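Local coordinates for FdxN element excision controlling factor XisI (Anabaena variabilis ATCC 29413, PDB 2NVM), which probably helps control the site-specific excision of the fdxN element from nitrogen-fixation genes, acting in a complex with XisF and XisH, at residues K4-R9 against I78-I83; I16-Y20 against D45-I49. All coordinates share one frame; numbering follows the deposited sequence. Where two conformers were deposited one is given.

Interaction 1 (K4-R9 against I78-I83); sequences KLTHYR and IQNGKI
Lys4 and Gly81 make the one hydrogen bond between helix residues 4-9 and the hairpin end 78-83: Lys4 NZ donates to Gly81 O over 2.9 Å, tilted 21° from the carbonyl plane. CG of Lys4 stands anti to its own N (chi1 178°) and the rest of the chain is extended, so the ammonium spans the gap from the first helical turn; CG lies over one face of the Tyr8 ring. Lys4 NZ also forms a long, weak ion pair with Asp107. The acceptor sits in a type I' turn, Gln79 to Lys82, joining antiparallel strands 67-79 and 82-87 as a two-residue beta hairpin. Gly81 suits the site, since its phi is positive and a beta carbon there would crowd Lys4 NZ.

The other side-chain packing is largely apolar, though Tyr8 CE2 also lies 3.7 Å from Gly81 O. Leu5 CD1 meets Ile78 CG2 at 3.6 Å, the side chains sliding past each other. Ile78 CD1 lies 4.1 Å from Tyr8 CB and 3.9 Å from Arg9 CG, the methylene part of an arginine whose NE forms a salt bridge with Asp54. Ile83 CG1 approaches Tyr8 CD2 obliquely at 4.0 Å, while the phenol OH hydrogen-bonds to Asp107. A serine in place of Tyr8 would probably leave Ile83 without its aromatic neighbour and the Asp107 carboxylate without this hydrogen bond.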
ATOM      1  N   LYS B   4     -23.742   4.750   0.993  1.00 65.29           N
ATOM      2  CA  LYS B   4     -23.227   3.427   1.420  1.00 64.30           C
ATOM      3  C   LYS B   4     -21.693   3.484   1.371  1.00 62.71           C
ATOM      4  O   LYS B   4     -21.034   3.206   2.370  1.00 61.70           O
ATOM      5  CB  LYS B   4     -23.757   2.289   0.511  1.00 65.60           C
ATOM      6  CG  LYS B   4     -23.259   0.843   0.827  1.00 66.13           C
ATOM      7  CD  LYS B   4     -23.543  -0.143  -0.330  1.00 67.76           C
ATOM      8  CE  LYS B   4     -22.726  -1.452  -0.169  1.00 73.12           C
ATOM      9  NZ  LYS B   4     -22.823  -2.446  -1.303  1.00 71.51           N
ATOM     10  N   LEU B   5     -21.165   3.878   0.207  1.00 60.76           N
ATOM     11  CA  LEU B   5     -19.721   4.034  -0.030  1.00 59.15           C
ATOM     12  C   LEU B   5     -19.005   5.023   0.910  1.00 56.33           C
ATOM     13  O   LEU B   5     -17.949   4.688   1.444  1.00 53.66           O
ATOM     14  CB  LEU B   5     -19.424   4.365  -1.512  1.00 60.75           C
ATOM     15  CG  LEU B   5     -19.272   3.199  -2.504  1.00 65.02           C
ATOM     16  CD1 LEU B   5     -17.864   2.558  -2.380  1.00 69.93           C
ATOM     17  CD2 LEU B   5     -20.384   2.142  -2.388  1.00 67.89           C
ATOM     18  N   THR B   6     -19.573   6.214   1.100  1.00 54.86           N
ATOM     19  CA  THR B   6     -19.000   7.246   2.010  1.00 54.35           C
ATOM     20  C   THR B   6     -18.907   6.749   3.467  1.00 52.60           C
ATOM     21  O   THR B   6     -17.914   7.008   4.155  1.00 51.97           O
ATOM     22  CB  THR B   6     -19.769   8.594   1.946  1.00 52.88           C
ATOM     23  OG1 THR B   6     -21.168   8.327   1.982  1.00 56.00           O
ATOM     24  CG2 THR B   6     -19.477   9.325   0.659  1.00 54.03           C
ATOM     25  N   HIS B   7     -19.945   6.038   3.909  1.00 51.93           N
ATOM     26  CA  HIS B   7     -19.980   5.409   5.240  1.00 51.74           C
ATOM     27  C   HIS B   7     -18.867   4.344   5.365  1.00 49.46           C
ATOM     28  O   HIS B   7     -18.145   4.314   6.362  1.00 47.69           O
ATOM     29  CB  HIS B   7     -21.369   4.804   5.520  1.00 52.77           C
ATOM     30  CG  HIS B   7     -21.411   3.936   6.733  1.00 56.64           C
ATOM     31  ND1 HIS B   7     -21.195   4.428   8.002  1.00 62.10           N
ATOM     32  CD2 HIS B   7     -21.625   2.609   6.870  1.00 56.44           C
ATOM     33  CE1 HIS B   7     -21.271   3.438   8.869  1.00 64.40           C
ATOM     34  NE2 HIS B   7     -21.532   2.323   8.208  1.00 60.70           N
ATOM     35  N   TYR B   8     -18.760   3.496   4.344  1.00 48.52           N
ATOM     36  CA  TYR B   8     -17.731   2.440   4.256  1.00 50.97           C
ATOM     37  C   TYR B   8     -16.317   3.020   4.251  1.00 51.22           C
ATOM     38  O   TYR B   8     -15.437   2.462   4.903  1.00 53.76           O
ATOM     39  CB  TYR B   8     -17.960   1.555   3.012  1.00 51.21           C
ATOM     40  CG  TYR B   8     -19.071   0.522   3.100  1.00 52.18           C
ATOM     41  CD1 TYR B   8     -20.183   0.668   3.971  1.00 53.66           C
ATOM     42  CD2 TYR B   8     -19.085  -0.571   2.205  1.00 54.73           C
ATOM     43  CE1 TYR B   8     -21.215  -0.279   4.005  1.00 52.97           C
ATOM     44  CE2 TYR B   8     -20.138  -1.531   2.235  1.00 48.61           C
ATOM     45  CZ  TYR B   8     -21.192  -1.367   3.139  1.00 53.62           C
ATOM     46  OH  TYR B   8     -22.234  -2.261   3.199  1.00 51.79           O
ATOM     47  N   ARG B   9     -16.111   4.119   3.510  1.00 51.49           N
ATOM     48  CA  ARG B   9     -14.814   4.832   3.460  1.00 52.57           C
ATOM     49  C   ARG B   9     -14.419   5.344   4.842  1.00 49.94           C
ATOM     50  O   ARG B   9     -13.327   5.054   5.308  1.00 46.48           O
ATOM     51  CB  ARG B   9     -14.832   6.015   2.472  1.00 52.60           C
ATOM     52  CG  ARG B   9     -14.777   5.626   1.010  1.00 58.45           C
ATOM     53  CD  ARG B   9     -14.690   6.872   0.161  1.00 60.94           C
ATOM     54  NE  ARG B   9     -14.483   6.585  -1.262  1.00 71.07           N
ATOM     55  CZ  ARG B   9     -15.426   6.431  -2.203  1.00 73.09           C
ATOM     56  NH1 ARG B   9     -16.735   6.553  -1.949  1.00 75.58           N
ATOM     57  NH2 ARG B   9     -15.037   6.175  -3.458  1.00 76.46           N
ATOM     58  N   ILE B  78     -11.945  -1.177  -1.162  1.00 56.14           N
ATOM     59  CA  ILE B  78     -13.372  -1.174  -1.444  1.00 56.98           C
ATOM     60  C   ILE B  78     -13.427  -1.416  -2.952  1.00 58.15           C
ATOM     61  O   ILE B  78     -12.860  -0.633  -3.718  1.00 55.51           O
ATOM     62  CB  ILE B  78     -14.111   0.123  -1.034  1.00 58.44           C
ATOM     63  CG1 ILE B  78     -13.809   0.492   0.440  1.00 56.78           C
ATOM     64  CG2 ILE B  78     -15.607  -0.069  -1.256  1.00 53.52           C
ATOM     65  CD1 ILE B  78     -14.428   1.783   0.901  1.00 55.27           C
ATOM     66  N   GLN B  79     -14.073  -2.514  -3.349  1.00 60.73           N
ATOM     67  CA  GLN B  79     -14.201  -2.933  -4.748  1.00 64.45           C
ATOM     68  C   GLN B  79     -15.610  -3.488  -5.015  1.00 63.51           C
ATOM     69  O   GLN B  79     -16.032  -4.432  -4.337  1.00 63.48           O
ATOM     70  CB  GLN B  79     -13.151  -3.996  -5.024  1.00 63.69           C
ATOM     71  CG  GLN B  79     -13.053  -4.446  -6.479  1.00 73.14           C
ATOM     72  CD  GLN B  79     -11.845  -5.342  -6.738  1.00 73.17           C
ATOM     73  OE1 GLN B  79     -11.073  -5.082  -7.660  1.00 88.21           O
ATOM     74  NE2 GLN B  79     -11.653  -6.373  -5.900  1.00 86.09           N
ATOM     75  N   ASN B  80     -16.308  -2.899  -5.995  1.00 63.35           N
ATOM     76  CA  ASN B  80     -17.684  -3.277  -6.386  1.00 63.29           C
ATOM     77  C   ASN B  80     -18.677  -3.192  -5.203  1.00 60.94           C
ATOM     78  O   ASN B  80     -19.543  -4.058  -5.021  1.00 60.30           O
ATOM     79  CB  ASN B  80     -17.689  -4.667  -7.060  1.00 64.65           C
ATOM     80  CG  ASN B  80     -16.750  -4.745  -8.273  1.00 70.93           C
ATOM     81  OD1 ASN B  80     -16.698  -3.820  -9.100  1.00 76.61           O
ATOM     82  ND2 ASN B  80     -16.017  -5.863  -8.390  1.00 68.45           N
ATOM     83  N   GLY B  81     -18.522  -2.129  -4.408  1.00 58.56           N
ATOM     84  CA  GLY B  81     -19.345  -1.890  -3.229  1.00 55.69           C
ATOM     85  C   GLY B  81     -19.116  -2.809  -2.042  1.00 54.24           C
ATOM     86  O   GLY B  81     -19.977  -2.864  -1.166  1.00 54.27           O
ATOM     87  N   LYS B  82     -17.980  -3.521  -1.997  1.00 53.47           N
ATOM     88  CA  LYS B  82     -17.642  -4.434  -0.881  1.00 53.35           C
ATOM     89  C   LYS B  82     -16.237  -4.170  -0.351  1.00 51.16           C
ATOM     90  O   LYS B  82     -15.356  -3.765  -1.110  1.00 51.06           O
ATOM     91  CB  LYS B  82     -17.806  -5.900  -1.291  1.00 53.57           C
ATOM     92  CG  LYS B  82     -19.244  -6.225  -1.681  1.00 54.90           C
ATOM     93  CD  LYS B  82     -19.517  -7.712  -1.820  1.00 54.87           C
ATOM     94  CE  LYS B  82     -20.981  -7.953  -2.187  1.00 57.32           C
ATOM     95  NZ  LYS B  82     -21.323  -9.392  -2.169  1.00 62.47           N
ATOM     96  N   ILE B  83     -16.053  -4.415   0.950  1.00 47.72           N
ATOM     97  CA  ILE B  83     -14.790  -4.227   1.661  1.00 47.38           C
ATOM     98  C   ILE B  83     -14.028  -5.546   1.559  1.00 47.10           C
ATOM     99  O   ILE B  83     -14.523  -6.575   1.989  1.00 45.28           O
ATOM    100  CB  ILE B  83     -15.026  -3.824   3.154  1.00 50.17           C
ATOM    101  CG1 ILE B  83     -15.740  -2.450   3.218  1.00 50.39           C
ATOM    102  CG2 ILE B  83     -13.714  -3.799   3.947  1.00 45.29           C
ATOM    103  CD1 ILE B  83     -16.208  -2.045   4.581  1.00 46.27           C
TER

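Interaction 2 (I16-Y20 against D45-I49); sequences IKKYY and DRLII
Asp45, at the start of segment 45-49, meets Tyr20 of the helix through its backbone as well as its side chain. The phenol OH of Tyr20 gives a weak hydrogen bond to Asp45 O, 3.2 Å away, and Tyr20 CE1 lies 3.8 Å from Asp45 CB. Tyr20 reaches this far because CG is anti to the backbone N (chi1 -179°), which carries the ring out from the helix to the strand. The two side chains slide past each other in opposite directions, touching through Asp45 CB; the carboxylate makes a weak hydrogen bond to Trp58, whose ring also packs edge-to-face with Tyr20.

Arg46 takes part chiefly with its carbonyl carbon, near Tyr20 CE1; its side chain leaves on the other side of the strand and, in one of its two conformers, hydrogen-bonds to Tyr75 of the second subunit.

Leu47 is the middle of the contact. Its CB sits over one face of the Tyr20 ring, 4.2 Å from the centroid and 18° off the ring normal, a CH-pi contact. The two methyls diverge: CD1 lies 4.0 Å from Ile16 CD1 and also touches the ring, whereas CD2 meets Lys17 CG at 3.9 Å. A branched leucine thus serves three helix residues, and the lysine lends its methylene stem at the solvent edge.

Ile48 faces the other way, against Ile48 of the second subunit.

Ile49 CD1 meets Ile16 CG2 tip to tip at 3.7 Å. Both isoleucines are buried, and their branched apolar chains fill in between helix and strand with no polar group to satisfy.

Segments 16-20 and 45-49 run antiparallel, their axes approaching to 10.4 Å, the usual spacing of a helix packed on a sheet. With one weak hydrogen bond between the segments, their cohesion probably rests mainly on apolar burial and the aromatic face.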
ATOM      1  N   ILE B  16      -8.495   1.546  10.284  1.00 53.12           N
ATOM      2  CA  ILE B  16      -7.055   1.431   9.947  1.00 55.46           C
ATOM      3  C   ILE B  16      -6.188   2.366  10.834  1.00 56.17           C
ATOM      4  O   ILE B  16      -5.193   1.910  11.406  1.00 55.29           O
ATOM      5  CB  ILE B  16      -6.782   1.540   8.392  1.00 55.01           C
ATOM      6  CG1 ILE B  16      -5.441   0.871   8.029  1.00 59.48           C
ATOM      7  CG2 ILE B  16      -6.881   2.988   7.894  1.00 53.38           C
ATOM      8  CD1 ILE B  16      -5.091   0.879   6.533  1.00 57.34           C
ATOM      9  N   LYS B  17      -6.640   3.613  11.026  1.00 57.78           N
ATOM     10  CA  LYS B  17      -5.961   4.585  11.902  1.00 61.16           C
ATOM     11  C   LYS B  17      -5.976   4.171  13.374  1.00 62.49           C
ATOM     12  O   LYS B  17      -4.991   4.428  14.069  1.00 65.20           O
ATOM     13  CB  LYS B  17      -6.542   6.002  11.758  1.00 62.46           C
ATOM     14  CG  LYS B  17      -6.259   6.647  10.407  1.00 66.27           C
ATOM     15  CD  LYS B  17      -6.941   8.014  10.285  1.00 66.75           C
ATOM     16  CE  LYS B  17      -6.719   8.639   8.902  1.00 71.70           C
ATOM     17  NZ  LYS B  17      -7.346   9.989   8.806  1.00 73.62           N
ATOM     18  N   LYS B  18      -7.072   3.543  13.834  1.00 61.97           N
ATOM     19  CA  LYS B  18      -7.212   3.065  15.227  1.00 62.34           C
ATOM     20  C   LYS B  18      -6.124   2.050  15.552  1.00 62.83           C
ATOM     21  O   LYS B  18      -5.354   2.275  16.476  1.00 64.32           O
ATOM     22  CB  LYS B  18      -8.622   2.478  15.511  1.00 62.84           C
ATOM     23  CG  LYS B  18      -8.844   1.879  16.909  1.00 60.66           C
ATOM     24  CD  LYS B  18     -10.320   1.564  17.162  1.00 63.05           C
ATOM     25  CE  LYS B  18     -10.541   1.009  18.585  1.00 65.44           C
ATOM     26  NZ  LYS B  18     -11.977   0.975  19.023  1.00 59.71           N
ATOM     27  N   TYR B  19      -6.061   0.967  14.775  1.00 64.37           N
ATOM     28  CA  TYR B  19      -5.032  -0.082  14.960  1.00 65.45           C
ATOM     29  C   TYR B  19      -3.603   0.377  14.674  1.00 65.49           C
ATOM     30  O   TYR B  19      -2.676  -0.167  15.283  1.00 64.92           O
ATOM     31  CB  TYR B  19      -5.371  -1.375  14.199  1.00 65.40           C
ATOM     32  CG  TYR B  19      -6.558  -2.082  14.794  1.00 64.31           C
ATOM     33  CD1 TYR B  19      -6.417  -2.871  15.955  1.00 65.53           C
ATOM     34  CD2 TYR B  19      -7.834  -1.948  14.235  1.00 63.98           C
ATOM     35  CE1 TYR B  19      -7.530  -3.527  16.537  1.00 64.07           C
ATOM     36  CE2 TYR B  19      -8.949  -2.591  14.800  1.00 66.71           C
ATOM     37  CZ  TYR B  19      -8.793  -3.385  15.946  1.00 66.81           C
ATOM     38  OH  TYR B  19      -9.891  -4.012  16.491  1.00 69.85           O
ATOM     39  N   TYR B  20      -3.439   1.352  13.767  1.00 66.97           N
ATOM     40  CA  TYR B  20      -2.131   1.962  13.457  1.00 68.30           C
ATOM     41  C   TYR B  20      -1.624   2.706  14.702  1.00 69.41           C
ATOM     42  O   TYR B  20      -0.516   2.431  15.163  1.00 69.73           O
ATOM     43  CB  TYR B  20      -2.218   2.924  12.253  1.00 69.04           C
ATOM     44  CG  TYR B  20      -0.901   3.566  11.850  1.00 68.03           C
ATOM     45  CD1 TYR B  20      -0.032   2.905  10.983  1.00 69.20           C
ATOM     46  CD2 TYR B  20      -0.521   4.837  12.329  1.00 65.98           C
ATOM     47  CE1 TYR B  20       1.209   3.478  10.588  1.00 69.67           C
ATOM     48  CE2 TYR B  20       0.714   5.425  11.952  1.00 69.63           C
ATOM     49  CZ  TYR B  20       1.572   4.738  11.078  1.00 70.32           C
ATOM     50  OH  TYR B  20       2.769   5.303  10.696  1.00 73.93           O
ATOM     51  N   ASP B  45       6.781   1.997  10.667  1.00 52.03           N
ATOM     52  CA  ASP B  45       5.460   1.837  10.112  1.00 49.29           C
ATOM     53  C   ASP B  45       5.084   3.059   9.274  1.00 46.44           C
ATOM     54  O   ASP B  45       5.499   4.157   9.594  1.00 45.64           O
ATOM     55  CB  ASP B  45       4.435   1.625  11.248  1.00 52.25           C
ATOM     56  CG  ASP B  45       4.620   0.272  11.983  1.00 57.87           C
ATOM     57  OD1 ASP B  45       5.577  -0.493  11.722  1.00 69.47           O
ATOM     58  OD2 ASP B  45       3.786  -0.041  12.837  1.00 67.63           O
ATOM     59  N   ARG B  46       4.370   2.816   8.170  1.00 44.83           N
ATOM     60  CA  ARG B  46       3.877   3.860   7.255  0.50 45.10           C
ATOM     61  C   ARG B  46       2.421   3.535   6.901  1.00 43.71           C
ATOM     62  O   ARG B  46       2.078   2.366   6.686  1.00 42.23           O
ATOM     63  CB  ARG B  46       4.675   3.963   5.935  0.50 45.59           C
ATOM     64  CG  ARG B  46       6.168   4.357   6.010  0.50 45.04           C
ATOM     65  CD  ARG B  46       7.075   3.163   6.235  0.50 47.09           C
ATOM     66  NE  ARG B  46       8.504   3.522   6.329  0.50 48.89           N
ATOM     67  CZ  ARG B  46       9.389   3.591   5.321  0.50 45.16           C
ATOM     68  NH1 ARG B  46       9.046   3.343   4.062  0.50 49.41           N
ATOM     69  NH2 ARG B  46      10.654   3.925   5.578  0.50 47.94           N
ATOM     70  N   LEU B  47       1.589   4.573   6.819  1.00 43.71           N
ATOM     71  CA  LEU B  47       0.162   4.474   6.490  1.00 45.18           C
ATOM     72  C   LEU B  47      -0.003   5.073   5.094  1.00 44.39           C
ATOM     73  O   LEU B  47       0.559   6.139   4.826  1.00 42.25           O
ATOM     74  CB  LEU B  47      -0.653   5.243   7.540  1.00 45.83           C
ATOM     75  CG  LEU B  47      -2.148   4.962   7.674  1.00 48.75           C
ATOM     76  CD1 LEU B  47      -2.392   3.484   7.957  1.00 55.83           C
ATOM     77  CD2 LEU B  47      -2.748   5.846   8.803  1.00 46.28           C
ATOM     78  N   ILE B  48      -0.729   4.375   4.207  1.00 43.45           N
ATOM     79  CA  ILE B  48      -0.924   4.818   2.812  1.00 46.10           C
ATOM     80  C   ILE B  48      -2.420   4.716   2.512  1.00 48.01           C
ATOM     81  O   ILE B  48      -2.954   3.621   2.247  1.00 49.76           O
ATOM     82  CB  ILE B  48      -0.053   4.001   1.784  1.00 45.95           C
ATOM     83  CG1 ILE B  48       1.355   3.708   2.340  1.00 43.46           C
ATOM     84  CG2 ILE B  48      -0.014   4.720   0.400  1.00 43.87           C
ATOM     85  CD1 ILE B  48       2.276   2.993   1.389  1.00 49.16           C
ATOM     86  N   ILE B  49      -3.092   5.859   2.594  1.00 46.13           N
ATOM     87  CA  ILE B  49      -4.531   5.983   2.369  1.00 48.30           C
ATOM     88  C   ILE B  49      -4.768   6.672   1.020  1.00 46.82           C
ATOM     89  O   ILE B  49      -4.273   7.754   0.800  1.00 45.34           O
ATOM     90  CB  ILE B  49      -5.203   6.840   3.496  1.00 46.89           C
ATOM     91  CG1 ILE B  49      -4.844   6.325   4.910  1.00 49.99           C
ATOM     92  CG2 ILE B  49      -6.718   6.940   3.287  1.00 46.12           C
ATOM     93  CD1 ILE B  49      -5.198   4.914   5.189  1.00 45.97           C
TER

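Overall arrangement
Both contacts lie under one helix, 4-23: interaction 1 near its N-terminal end and interaction 2 towards its C-terminal end, with centres 18 Å apart. Their nearest atoms are about 7 Å apart, so they do not touch. They reach the same mixed sheet at different strands, interaction 1 at the hairpin between 67-79 and 82-87, interaction 2 at strand 44-50, which pairs with 55-61 and through it with 67-79. The helix therefore covers the sheet at two separate places. Along the chain, interaction 2 is nested inside the loop that interaction 1 closes. Several residues of interaction 2 meet the second subunit, whereas in interaction 1 only Gln79 does, packing on Pro40 of that subunit.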